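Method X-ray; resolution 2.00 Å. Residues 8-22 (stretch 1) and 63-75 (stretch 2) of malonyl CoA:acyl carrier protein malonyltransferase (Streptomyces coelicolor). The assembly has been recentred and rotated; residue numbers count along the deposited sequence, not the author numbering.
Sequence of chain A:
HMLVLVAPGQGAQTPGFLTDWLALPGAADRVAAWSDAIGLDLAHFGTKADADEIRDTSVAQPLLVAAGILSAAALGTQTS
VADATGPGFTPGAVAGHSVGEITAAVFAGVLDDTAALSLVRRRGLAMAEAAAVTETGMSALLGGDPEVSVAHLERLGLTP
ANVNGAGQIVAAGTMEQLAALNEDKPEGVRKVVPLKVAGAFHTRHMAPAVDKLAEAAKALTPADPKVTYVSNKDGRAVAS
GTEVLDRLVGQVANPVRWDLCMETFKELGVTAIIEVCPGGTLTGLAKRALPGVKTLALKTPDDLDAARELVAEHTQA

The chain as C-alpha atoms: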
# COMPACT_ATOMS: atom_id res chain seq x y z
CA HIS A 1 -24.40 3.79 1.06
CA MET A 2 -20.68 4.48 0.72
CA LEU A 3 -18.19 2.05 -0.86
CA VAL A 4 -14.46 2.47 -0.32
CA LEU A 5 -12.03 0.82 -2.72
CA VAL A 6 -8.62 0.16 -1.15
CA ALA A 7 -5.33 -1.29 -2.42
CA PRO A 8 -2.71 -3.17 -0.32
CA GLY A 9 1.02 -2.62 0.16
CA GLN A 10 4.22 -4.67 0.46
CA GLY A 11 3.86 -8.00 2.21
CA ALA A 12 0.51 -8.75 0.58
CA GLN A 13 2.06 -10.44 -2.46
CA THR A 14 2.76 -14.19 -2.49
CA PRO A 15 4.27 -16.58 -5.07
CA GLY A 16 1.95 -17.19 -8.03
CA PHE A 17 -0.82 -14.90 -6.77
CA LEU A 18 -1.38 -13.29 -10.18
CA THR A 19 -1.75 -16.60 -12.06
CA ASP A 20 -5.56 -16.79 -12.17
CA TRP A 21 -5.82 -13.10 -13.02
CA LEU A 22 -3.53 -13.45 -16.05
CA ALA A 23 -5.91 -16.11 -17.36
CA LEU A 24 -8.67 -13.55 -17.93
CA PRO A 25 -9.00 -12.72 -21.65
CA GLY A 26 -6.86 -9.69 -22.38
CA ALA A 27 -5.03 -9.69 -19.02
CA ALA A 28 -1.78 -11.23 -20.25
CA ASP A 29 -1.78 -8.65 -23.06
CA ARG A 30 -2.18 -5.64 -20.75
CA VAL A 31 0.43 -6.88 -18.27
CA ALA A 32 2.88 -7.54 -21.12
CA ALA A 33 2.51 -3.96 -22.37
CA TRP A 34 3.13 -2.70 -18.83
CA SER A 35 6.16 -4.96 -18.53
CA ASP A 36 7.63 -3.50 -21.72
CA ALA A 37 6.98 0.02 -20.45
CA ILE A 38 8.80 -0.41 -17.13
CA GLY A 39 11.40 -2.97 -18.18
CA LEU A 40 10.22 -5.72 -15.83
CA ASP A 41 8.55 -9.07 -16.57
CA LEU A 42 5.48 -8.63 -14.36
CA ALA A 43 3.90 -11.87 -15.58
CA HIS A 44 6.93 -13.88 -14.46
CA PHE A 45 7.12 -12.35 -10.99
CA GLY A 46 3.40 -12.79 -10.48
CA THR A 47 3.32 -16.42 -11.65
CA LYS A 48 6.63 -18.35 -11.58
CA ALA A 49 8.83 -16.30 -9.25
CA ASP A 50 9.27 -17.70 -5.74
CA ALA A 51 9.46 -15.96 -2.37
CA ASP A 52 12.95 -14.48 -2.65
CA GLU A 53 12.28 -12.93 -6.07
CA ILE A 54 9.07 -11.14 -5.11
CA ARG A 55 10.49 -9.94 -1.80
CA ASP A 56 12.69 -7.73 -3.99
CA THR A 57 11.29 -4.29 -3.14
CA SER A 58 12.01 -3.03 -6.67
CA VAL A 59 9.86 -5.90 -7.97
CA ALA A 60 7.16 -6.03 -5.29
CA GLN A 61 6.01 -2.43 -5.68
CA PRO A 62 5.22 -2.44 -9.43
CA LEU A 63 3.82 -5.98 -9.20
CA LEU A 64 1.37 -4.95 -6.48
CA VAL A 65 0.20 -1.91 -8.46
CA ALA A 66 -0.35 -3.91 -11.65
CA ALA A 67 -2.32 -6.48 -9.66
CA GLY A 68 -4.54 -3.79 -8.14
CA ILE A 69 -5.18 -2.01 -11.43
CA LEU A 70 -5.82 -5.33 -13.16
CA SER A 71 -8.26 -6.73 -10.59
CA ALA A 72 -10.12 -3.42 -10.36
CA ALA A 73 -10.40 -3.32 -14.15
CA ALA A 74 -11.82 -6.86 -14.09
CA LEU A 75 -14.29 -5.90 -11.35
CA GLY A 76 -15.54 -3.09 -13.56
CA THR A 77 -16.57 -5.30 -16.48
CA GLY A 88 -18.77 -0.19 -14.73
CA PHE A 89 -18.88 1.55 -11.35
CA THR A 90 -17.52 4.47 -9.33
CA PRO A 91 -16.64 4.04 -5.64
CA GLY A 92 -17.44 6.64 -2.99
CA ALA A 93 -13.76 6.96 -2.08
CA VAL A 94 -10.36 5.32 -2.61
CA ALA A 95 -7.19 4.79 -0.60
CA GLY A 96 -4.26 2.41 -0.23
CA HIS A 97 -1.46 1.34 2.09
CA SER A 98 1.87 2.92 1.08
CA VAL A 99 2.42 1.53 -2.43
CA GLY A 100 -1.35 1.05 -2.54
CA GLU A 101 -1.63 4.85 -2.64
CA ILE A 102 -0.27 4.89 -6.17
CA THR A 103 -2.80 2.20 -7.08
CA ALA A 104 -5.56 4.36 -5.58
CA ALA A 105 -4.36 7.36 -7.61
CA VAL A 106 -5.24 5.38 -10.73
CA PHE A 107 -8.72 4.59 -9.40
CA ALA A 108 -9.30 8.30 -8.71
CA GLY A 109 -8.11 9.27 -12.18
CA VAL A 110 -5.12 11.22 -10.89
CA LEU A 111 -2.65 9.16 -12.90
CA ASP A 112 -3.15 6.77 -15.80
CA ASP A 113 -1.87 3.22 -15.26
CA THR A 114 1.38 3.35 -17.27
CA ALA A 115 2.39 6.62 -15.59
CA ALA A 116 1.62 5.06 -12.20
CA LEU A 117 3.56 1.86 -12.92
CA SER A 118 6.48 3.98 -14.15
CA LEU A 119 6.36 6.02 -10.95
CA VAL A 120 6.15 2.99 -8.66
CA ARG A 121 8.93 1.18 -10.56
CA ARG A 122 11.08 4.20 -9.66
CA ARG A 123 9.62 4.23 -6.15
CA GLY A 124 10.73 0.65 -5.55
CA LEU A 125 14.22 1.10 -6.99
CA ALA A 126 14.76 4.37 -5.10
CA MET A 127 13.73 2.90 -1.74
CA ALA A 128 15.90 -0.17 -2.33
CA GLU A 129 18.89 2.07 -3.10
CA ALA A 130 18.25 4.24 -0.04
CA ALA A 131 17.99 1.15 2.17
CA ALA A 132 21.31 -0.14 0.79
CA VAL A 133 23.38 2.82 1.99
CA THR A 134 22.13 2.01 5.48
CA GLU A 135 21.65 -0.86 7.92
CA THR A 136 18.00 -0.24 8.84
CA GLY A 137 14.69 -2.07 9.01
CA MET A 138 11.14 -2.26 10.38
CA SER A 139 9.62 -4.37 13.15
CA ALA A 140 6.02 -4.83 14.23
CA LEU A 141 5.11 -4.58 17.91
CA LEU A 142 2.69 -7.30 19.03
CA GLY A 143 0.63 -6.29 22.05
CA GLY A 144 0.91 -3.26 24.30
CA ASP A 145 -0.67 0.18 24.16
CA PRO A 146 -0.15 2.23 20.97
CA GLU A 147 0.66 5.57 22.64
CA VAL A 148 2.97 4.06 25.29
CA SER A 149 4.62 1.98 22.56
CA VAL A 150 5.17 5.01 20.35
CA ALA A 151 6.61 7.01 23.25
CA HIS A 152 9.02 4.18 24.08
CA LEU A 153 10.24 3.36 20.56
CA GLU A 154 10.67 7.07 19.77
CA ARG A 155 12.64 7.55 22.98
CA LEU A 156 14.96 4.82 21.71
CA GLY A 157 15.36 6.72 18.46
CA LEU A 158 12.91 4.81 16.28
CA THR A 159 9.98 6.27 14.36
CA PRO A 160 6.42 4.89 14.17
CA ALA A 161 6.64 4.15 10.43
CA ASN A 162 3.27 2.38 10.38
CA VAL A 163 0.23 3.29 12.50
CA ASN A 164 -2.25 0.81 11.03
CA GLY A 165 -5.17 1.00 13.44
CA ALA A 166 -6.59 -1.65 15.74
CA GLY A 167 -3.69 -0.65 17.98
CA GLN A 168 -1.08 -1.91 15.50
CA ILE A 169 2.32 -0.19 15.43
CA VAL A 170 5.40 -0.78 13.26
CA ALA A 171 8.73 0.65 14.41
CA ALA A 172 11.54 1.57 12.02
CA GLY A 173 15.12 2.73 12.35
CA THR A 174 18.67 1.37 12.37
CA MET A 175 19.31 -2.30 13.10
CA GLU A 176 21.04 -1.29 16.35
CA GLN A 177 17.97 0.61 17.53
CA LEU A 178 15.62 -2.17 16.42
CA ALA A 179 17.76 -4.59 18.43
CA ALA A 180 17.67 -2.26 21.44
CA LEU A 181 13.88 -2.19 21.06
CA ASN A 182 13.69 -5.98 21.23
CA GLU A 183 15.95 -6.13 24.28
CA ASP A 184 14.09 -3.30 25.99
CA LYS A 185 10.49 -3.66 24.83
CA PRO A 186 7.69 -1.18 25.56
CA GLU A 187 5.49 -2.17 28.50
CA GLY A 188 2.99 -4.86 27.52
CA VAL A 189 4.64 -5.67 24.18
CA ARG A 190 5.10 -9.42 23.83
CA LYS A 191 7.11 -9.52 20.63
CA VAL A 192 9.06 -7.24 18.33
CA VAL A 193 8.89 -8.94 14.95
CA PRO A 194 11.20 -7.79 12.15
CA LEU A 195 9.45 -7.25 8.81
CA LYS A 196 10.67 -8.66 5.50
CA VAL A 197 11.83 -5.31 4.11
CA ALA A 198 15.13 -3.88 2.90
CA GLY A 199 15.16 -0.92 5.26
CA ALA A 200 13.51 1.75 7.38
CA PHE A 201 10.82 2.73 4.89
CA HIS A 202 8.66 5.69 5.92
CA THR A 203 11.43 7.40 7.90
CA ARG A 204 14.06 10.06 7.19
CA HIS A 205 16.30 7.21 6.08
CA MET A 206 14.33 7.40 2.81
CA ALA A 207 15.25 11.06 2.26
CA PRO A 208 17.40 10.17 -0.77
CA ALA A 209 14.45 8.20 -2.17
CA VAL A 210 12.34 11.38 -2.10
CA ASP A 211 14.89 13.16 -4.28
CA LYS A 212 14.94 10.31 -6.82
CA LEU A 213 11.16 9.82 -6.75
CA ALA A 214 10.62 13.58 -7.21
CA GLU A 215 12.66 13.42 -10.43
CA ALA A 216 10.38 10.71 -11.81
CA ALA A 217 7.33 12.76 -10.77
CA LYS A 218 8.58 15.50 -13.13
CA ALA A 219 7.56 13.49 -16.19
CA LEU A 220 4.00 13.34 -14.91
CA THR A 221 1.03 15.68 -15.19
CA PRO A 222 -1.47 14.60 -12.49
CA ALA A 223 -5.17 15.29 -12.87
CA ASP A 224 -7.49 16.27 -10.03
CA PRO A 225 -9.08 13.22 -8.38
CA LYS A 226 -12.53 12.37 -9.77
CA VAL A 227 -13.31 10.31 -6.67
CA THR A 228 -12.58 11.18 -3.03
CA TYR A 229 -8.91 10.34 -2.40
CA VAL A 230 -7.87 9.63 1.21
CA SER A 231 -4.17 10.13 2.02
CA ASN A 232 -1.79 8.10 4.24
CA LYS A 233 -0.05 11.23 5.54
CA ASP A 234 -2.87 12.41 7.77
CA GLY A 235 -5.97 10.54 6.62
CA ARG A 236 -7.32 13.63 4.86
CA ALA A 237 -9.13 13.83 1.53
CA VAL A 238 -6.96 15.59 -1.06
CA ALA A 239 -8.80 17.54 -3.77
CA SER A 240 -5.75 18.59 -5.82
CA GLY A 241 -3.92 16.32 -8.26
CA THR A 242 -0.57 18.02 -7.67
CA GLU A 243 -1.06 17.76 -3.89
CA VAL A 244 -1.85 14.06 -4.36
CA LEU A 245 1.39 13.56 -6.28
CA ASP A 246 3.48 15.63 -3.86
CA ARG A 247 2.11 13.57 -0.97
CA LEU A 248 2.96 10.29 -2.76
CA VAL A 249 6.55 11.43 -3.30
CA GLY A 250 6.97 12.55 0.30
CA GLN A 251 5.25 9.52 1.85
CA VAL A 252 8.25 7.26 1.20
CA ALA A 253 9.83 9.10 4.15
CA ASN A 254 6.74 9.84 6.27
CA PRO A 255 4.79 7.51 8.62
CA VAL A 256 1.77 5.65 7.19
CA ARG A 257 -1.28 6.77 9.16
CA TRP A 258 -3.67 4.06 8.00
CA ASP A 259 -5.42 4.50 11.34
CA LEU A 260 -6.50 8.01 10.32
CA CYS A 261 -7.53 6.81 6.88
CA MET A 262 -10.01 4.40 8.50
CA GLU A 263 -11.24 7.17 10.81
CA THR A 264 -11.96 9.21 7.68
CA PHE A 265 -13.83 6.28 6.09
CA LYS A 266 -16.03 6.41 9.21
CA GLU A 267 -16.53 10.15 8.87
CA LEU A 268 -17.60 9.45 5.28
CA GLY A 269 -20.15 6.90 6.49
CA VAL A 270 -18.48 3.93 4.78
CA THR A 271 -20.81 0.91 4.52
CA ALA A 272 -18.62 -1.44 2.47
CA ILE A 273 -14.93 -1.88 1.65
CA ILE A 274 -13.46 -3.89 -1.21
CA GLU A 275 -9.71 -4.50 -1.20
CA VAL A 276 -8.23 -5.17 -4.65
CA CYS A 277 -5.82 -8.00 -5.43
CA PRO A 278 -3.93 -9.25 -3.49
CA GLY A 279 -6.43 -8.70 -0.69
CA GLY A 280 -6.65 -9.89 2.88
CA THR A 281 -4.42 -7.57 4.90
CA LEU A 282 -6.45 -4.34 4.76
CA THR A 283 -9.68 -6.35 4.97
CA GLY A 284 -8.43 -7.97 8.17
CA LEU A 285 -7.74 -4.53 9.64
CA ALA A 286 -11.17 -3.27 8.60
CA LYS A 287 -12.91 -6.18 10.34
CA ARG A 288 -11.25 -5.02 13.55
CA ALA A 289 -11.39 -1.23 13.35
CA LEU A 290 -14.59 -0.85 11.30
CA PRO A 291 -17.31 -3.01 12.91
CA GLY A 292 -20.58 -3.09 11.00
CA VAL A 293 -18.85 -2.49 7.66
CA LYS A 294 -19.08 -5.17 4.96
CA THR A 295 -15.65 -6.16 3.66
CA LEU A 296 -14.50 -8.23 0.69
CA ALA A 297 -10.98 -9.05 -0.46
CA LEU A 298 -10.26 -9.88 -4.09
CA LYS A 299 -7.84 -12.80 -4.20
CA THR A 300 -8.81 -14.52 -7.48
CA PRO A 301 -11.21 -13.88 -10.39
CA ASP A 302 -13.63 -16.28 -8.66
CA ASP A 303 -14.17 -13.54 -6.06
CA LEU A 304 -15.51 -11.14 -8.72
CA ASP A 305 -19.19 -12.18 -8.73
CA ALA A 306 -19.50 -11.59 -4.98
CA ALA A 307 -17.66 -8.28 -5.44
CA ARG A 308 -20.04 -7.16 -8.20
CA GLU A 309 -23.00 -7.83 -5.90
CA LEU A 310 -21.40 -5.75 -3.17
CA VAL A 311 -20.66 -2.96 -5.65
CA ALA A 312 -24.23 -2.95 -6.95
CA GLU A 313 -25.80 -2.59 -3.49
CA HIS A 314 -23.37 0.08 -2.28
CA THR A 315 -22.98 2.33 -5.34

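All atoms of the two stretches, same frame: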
# COMPACT_ATOMS: atom_id res chain seq x y z
N PRO A 8 -3.74 -2.79 -1.28
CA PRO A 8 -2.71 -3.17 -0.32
C PRO A 8 -1.29 -2.70 -0.63
O PRO A 8 -1.02 -2.09 -1.68
CB PRO A 8 -2.81 -4.69 -0.28
CG PRO A 8 -3.11 -5.01 -1.71
CD PRO A 8 -4.14 -3.95 -2.11
N GLY A 9 -0.38 -2.99 0.30
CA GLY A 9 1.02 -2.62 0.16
C GLY A 9 1.93 -3.83 0.26
O GLY A 9 1.45 -4.97 0.26
N GLN A 10 3.24 -3.59 0.37
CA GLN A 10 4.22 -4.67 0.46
C GLN A 10 3.91 -5.67 1.56
O GLN A 10 3.49 -5.30 2.66
CB GLN A 10 5.63 -4.12 0.67
CG GLN A 10 6.27 -3.55 -0.58
CD GLN A 10 7.77 -3.40 -0.44
OE1 GLN A 10 8.49 -4.36 -0.17
NE2 GLN A 10 8.26 -2.18 -0.63
N GLY A 11 4.13 -6.95 1.25
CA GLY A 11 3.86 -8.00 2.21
C GLY A 11 2.63 -8.78 1.78
O GLY A 11 2.49 -9.95 2.11
N ALA A 12 1.74 -8.12 1.04
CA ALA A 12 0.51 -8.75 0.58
C ALA A 12 0.74 -9.76 -0.54
O ALA A 12 -0.01 -10.73 -0.67
CB ALA A 12 -0.47 -7.67 0.11
N GLN A 13 1.77 -9.54 -1.35
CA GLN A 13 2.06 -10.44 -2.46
C GLN A 13 2.64 -11.79 -2.03
O GLN A 13 3.39 -11.87 -1.05
CB GLN A 13 3.04 -9.77 -3.44
CG GLN A 13 4.50 -9.87 -3.04
CD GLN A 13 4.93 -8.88 -1.96
OE1 GLN A 13 4.10 -8.21 -1.34
NE2 GLN A 13 6.23 -8.81 -1.72
N THR A 14 2.27 -12.84 -2.75
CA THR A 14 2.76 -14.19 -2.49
C THR A 14 3.06 -14.86 -3.82
O THR A 14 2.50 -14.46 -4.85
CB THR A 14 1.73 -15.04 -1.72
OG1 THR A 14 0.49 -15.07 -2.44
CG2 THR A 14 1.52 -14.49 -0.32
N PRO A 15 3.93 -15.88 -3.83
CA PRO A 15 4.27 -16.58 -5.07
C PRO A 15 3.06 -17.08 -5.86
O PRO A 15 2.17 -17.72 -5.30
CB PRO A 15 5.15 -17.73 -4.58
CG PRO A 15 5.81 -17.16 -3.37
CD PRO A 15 4.65 -16.46 -2.69
N GLY A 16 3.03 -16.76 -7.15
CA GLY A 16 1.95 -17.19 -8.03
C GLY A 16 0.58 -16.57 -7.84
O GLY A 16 -0.39 -17.02 -8.46
N PHE A 17 0.47 -15.53 -7.03
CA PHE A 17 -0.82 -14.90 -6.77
C PHE A 17 -1.53 -14.29 -7.98
O PHE A 17 -2.76 -14.18 -7.98
CB PHE A 17 -0.69 -13.85 -5.67
CG PHE A 17 -0.30 -12.48 -6.16
CD1 PHE A 17 -1.27 -11.53 -6.46
CD2 PHE A 17 1.04 -12.14 -6.32
CE1 PHE A 17 -0.92 -10.26 -6.92
CE2 PHE A 17 1.41 -10.87 -6.78
CZ PHE A 17 0.43 -9.93 -7.08
N LEU A 18 -0.78 -13.91 -9.00
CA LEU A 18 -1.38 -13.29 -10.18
C LEU A 18 -1.83 -14.29 -11.25
O LEU A 18 -2.55 -13.92 -12.18
CB LEU A 18 -0.37 -12.30 -10.79
CG LEU A 18 -0.87 -11.17 -11.69
CD1 LEU A 18 -1.84 -10.28 -10.92
CD2 LEU A 18 0.32 -10.36 -12.19
N THR A 19 -1.42 -15.54 -11.10
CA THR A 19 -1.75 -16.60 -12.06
C THR A 19 -3.18 -16.60 -12.61
O THR A 19 -3.38 -16.48 -13.82
CB THR A 19 -1.45 -17.99 -11.48
OG1 THR A 19 -0.08 -18.05 -11.05
CG2 THR A 19 -1.67 -19.07 -12.53
N ASP A 20 -4.17 -16.75 -11.73
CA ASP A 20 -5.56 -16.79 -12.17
C ASP A 20 -6.00 -15.50 -12.86
O ASP A 20 -6.82 -15.53 -13.78
CB ASP A 20 -6.48 -17.10 -10.99
CG ASP A 20 -6.36 -18.53 -10.50
OD1 ASP A 20 -7.02 -18.88 -9.50
OD2 ASP A 20 -5.60 -19.31 -11.12
N TRP A 21 -5.45 -14.37 -12.42
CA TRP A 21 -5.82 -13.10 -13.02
C TRP A 21 -5.29 -12.96 -14.44
O TRP A 21 -5.95 -12.36 -15.29
CB TRP A 21 -5.31 -11.94 -12.16
CG TRP A 21 -5.96 -11.91 -10.82
CD1 TRP A 21 -5.49 -12.49 -9.67
CD2 TRP A 21 -7.23 -11.35 -10.49
NE1 TRP A 21 -6.39 -12.32 -8.65
CE2 TRP A 21 -7.47 -11.62 -9.13
CE3 TRP A 21 -8.19 -10.63 -11.22
CZ2 TRP A 21 -8.64 -11.21 -8.47
CZ3 TRP A 21 -9.36 -10.22 -10.57
CH2 TRP A 21 -9.57 -10.52 -9.21
N LEU A 22 -4.11 -13.52 -14.70
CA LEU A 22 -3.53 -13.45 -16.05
C LEU A 22 -4.32 -14.30 -17.04
O LEU A 22 -4.19 -14.12 -18.25
CB LEU A 22 -2.08 -13.94 -16.06
CG LEU A 22 -0.93 -12.99 -15.73
CD1 LEU A 22 -1.12 -11.67 -16.46
CD2 LEU A 22 -0.88 -12.78 -14.25
N LEU A 63 4.66 -4.79 -9.10
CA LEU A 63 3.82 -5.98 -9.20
C LEU A 63 2.50 -5.77 -8.47
O LEU A 63 1.44 -6.13 -8.98
CB LEU A 63 4.55 -7.20 -8.61
CG LEU A 63 3.78 -8.52 -8.58
CD1 LEU A 63 3.32 -8.92 -9.98
CD2 LEU A 63 4.70 -9.61 -8.01
N LEU A 64 2.57 -5.20 -7.27
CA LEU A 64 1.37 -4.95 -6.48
C LEU A 64 0.44 -3.96 -7.17
O LEU A 64 -0.78 -4.15 -7.17
CB LEU A 64 1.75 -4.40 -5.09
CG LEU A 64 2.26 -5.44 -4.09
CD1 LEU A 64 2.92 -4.77 -2.91
CD2 LEU A 64 1.09 -6.31 -3.65
N VAL A 65 1.00 -2.92 -7.77
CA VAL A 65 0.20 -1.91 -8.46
C VAL A 65 -0.50 -2.50 -9.68
O VAL A 65 -1.68 -2.25 -9.92
CB VAL A 65 1.07 -0.69 -8.87
CG1 VAL A 65 0.22 0.31 -9.65
CG2 VAL A 65 1.65 -0.00 -7.62
N ALA A 66 0.23 -3.29 -10.46
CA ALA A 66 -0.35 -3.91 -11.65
C ALA A 66 -1.48 -4.85 -11.25
O ALA A 66 -2.50 -4.93 -11.93
CB ALA A 66 0.72 -4.69 -12.41
N ALA A 67 -1.30 -5.56 -10.14
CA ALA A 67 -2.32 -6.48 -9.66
C ALA A 67 -3.59 -5.73 -9.26
O ALA A 67 -4.70 -6.16 -9.58
CB ALA A 67 -1.80 -7.28 -8.45
N GLY A 68 -3.41 -4.60 -8.57
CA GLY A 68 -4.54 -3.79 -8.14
C GLY A 68 -5.30 -3.17 -9.30
O GLY A 68 -6.54 -3.19 -9.33
N ILE A 69 -4.56 -2.62 -10.26
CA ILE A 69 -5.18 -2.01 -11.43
C ILE A 69 -5.91 -3.08 -12.24
O ILE A 69 -7.03 -2.87 -12.70
CB ILE A 69 -4.14 -1.34 -12.33
CG1 ILE A 69 -3.47 -0.18 -11.59
CG2 ILE A 69 -4.81 -0.83 -13.60
CD1 ILE A 69 -2.31 0.44 -12.33
N LEU A 70 -5.26 -4.23 -12.40
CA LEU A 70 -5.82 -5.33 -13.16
C LEU A 70 -7.10 -5.91 -12.54
O LEU A 70 -8.09 -6.12 -13.25
CB LEU A 70 -4.78 -6.45 -13.33
CG LEU A 70 -5.09 -7.56 -14.35
CD1 LEU A 70 -5.13 -6.96 -15.76
CD2 LEU A 70 -4.02 -8.64 -14.27
N SER A 71 -7.08 -6.17 -11.24
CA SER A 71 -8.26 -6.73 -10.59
C SER A 71 -9.41 -5.73 -10.57
O SER A 71 -10.57 -6.10 -10.76
CB SER A 71 -7.94 -7.21 -9.17
OG SER A 71 -7.35 -6.19 -8.38
N ALA A 72 -9.09 -4.45 -10.36
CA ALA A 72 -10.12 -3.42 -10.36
C ALA A 72 -10.75 -3.34 -11.75
O ALA A 72 -11.97 -3.26 -11.88
CB ALA A 72 -9.51 -2.08 -10.00
N ALA A 73 -9.91 -3.37 -12.77
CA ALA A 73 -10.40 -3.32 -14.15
C ALA A 73 -11.36 -4.49 -14.39
O ALA A 73 -12.41 -4.32 -14.99
CB ALA A 73 -9.23 -3.37 -15.12
N ALA A 74 -10.99 -5.68 -13.93
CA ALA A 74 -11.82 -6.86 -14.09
C ALA A 74 -13.15 -6.71 -13.34
O ALA A 74 -14.19 -7.14 -13.83
CB ALA A 74 -11.08 -8.10 -13.58
N LEU A 75 -13.10 -6.10 -12.16
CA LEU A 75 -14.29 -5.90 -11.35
C LEU A 75 -15.25 -4.92 -12.02
O LEU A 75 -16.46 -4.95 -11.77
CB LEU A 75 -13.92 -5.36 -9.97
CG LEU A 75 -15.10 -4.97 -9.07
CD1 LEU A 75 -15.94 -6.21 -8.78
CD2 LEU A 75 -14.59 -4.35 -7.78

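The contact between residues 8-22 and 63-75 is an apolar packing of a turn-rich segment along one side of a helix, with no hydrogen bond passing between the two stretches. Residues 63-75 are helical throughout, with regular backbone bonds such as Ala67 N to Leu63 O (3.0 Å) and Ser71 N to Ala67 O (2.9 Å). The other stretch is largely loop and follows the helix in the same direction: Gln13 CA lies 6.8 Å from Leu64 CA, Leu18 CA lies 6.9 Å from Ala67 CA, and Trp21 CA lies 7.2 Å from Ser71 CA. Together the two surfaces bury 609 Å².

Three turns shape the first stretch. A type II turn from Gly9 to Ala12 is closed by Ala12 N to Gly9 O (3.3 Å), and Gln13 reinforces it by accepting a hydrogen bond from Gly11 N at Gln13 OE1 (2.9 Å). Gly11 has a positive phi, and a side chain there would be jammed against the carbonyl oxygen of Gln10. A second type II turn, Thr14 to Phe17, is followed by an overlapping type I turn from Gly16 to Thr19, where Gly16 O receives both Thr19 N (3.2 Å) and Thr19 OG1 (2.8 Å). These turns leave Phe17 and Leu18, and then Trp21, with their CA-to-CB bonds directed toward the helix, while Thr14 points away.

Leu64 gives up the largest area of any residue in the contact, 118 Å², because the first turn wraps around its end. Leu64 CD1 lies 3.5 Å from Gly9 C and 3.5 Å from Gln10 N, so this methyl packs against backbone. The same Leu64 CD1 is 4.0 Å from Gln13 OE1, a van der Waals approach, and Leu64 CD2 reaches Ala12 CB at 4.3 Å.

Further along, Phe17 sets the edge of its ring against the helix. Leu63 CD2 lies 3.7 Å from Phe17 CE2, and Ala67 CB lies 3.5 Å from Phe17 CE1, both near the ring plane. The small side chain of Ala67 also admits Leu18, as Leu18 CD1 comes within 3.9 Å of Ala67 CB and 4.3 Å of Leu70 CD2. Leu18 CD2 meets Leu63 CD1 at 4.0 Å, so the two methyls of this leucine bridge successive turns of the helix.

Trp21 completes the interface. Trp21 CB is 4.1 Å from Leu70 CD2, and the indole extends along the helix to Ser71 and Ala74. Ser71 CB sits over one face of the six-membered ring of Trp21, 3.8 Å from the centroid and 20° off the normal, a CH-pi contact in which a polarised CH group meets the electron-rich ring. Ala74 CB instead lies at the ring edge, 4.1 Å from Trp21 CZ3. The polar groups here are satisfied without crossing the interface: Ser71 OG donates to Ala67 O (2.9 Å), one turn back in its own helix, and Trp21 NE1 is hydrogen-bonded elsewhere in the structure.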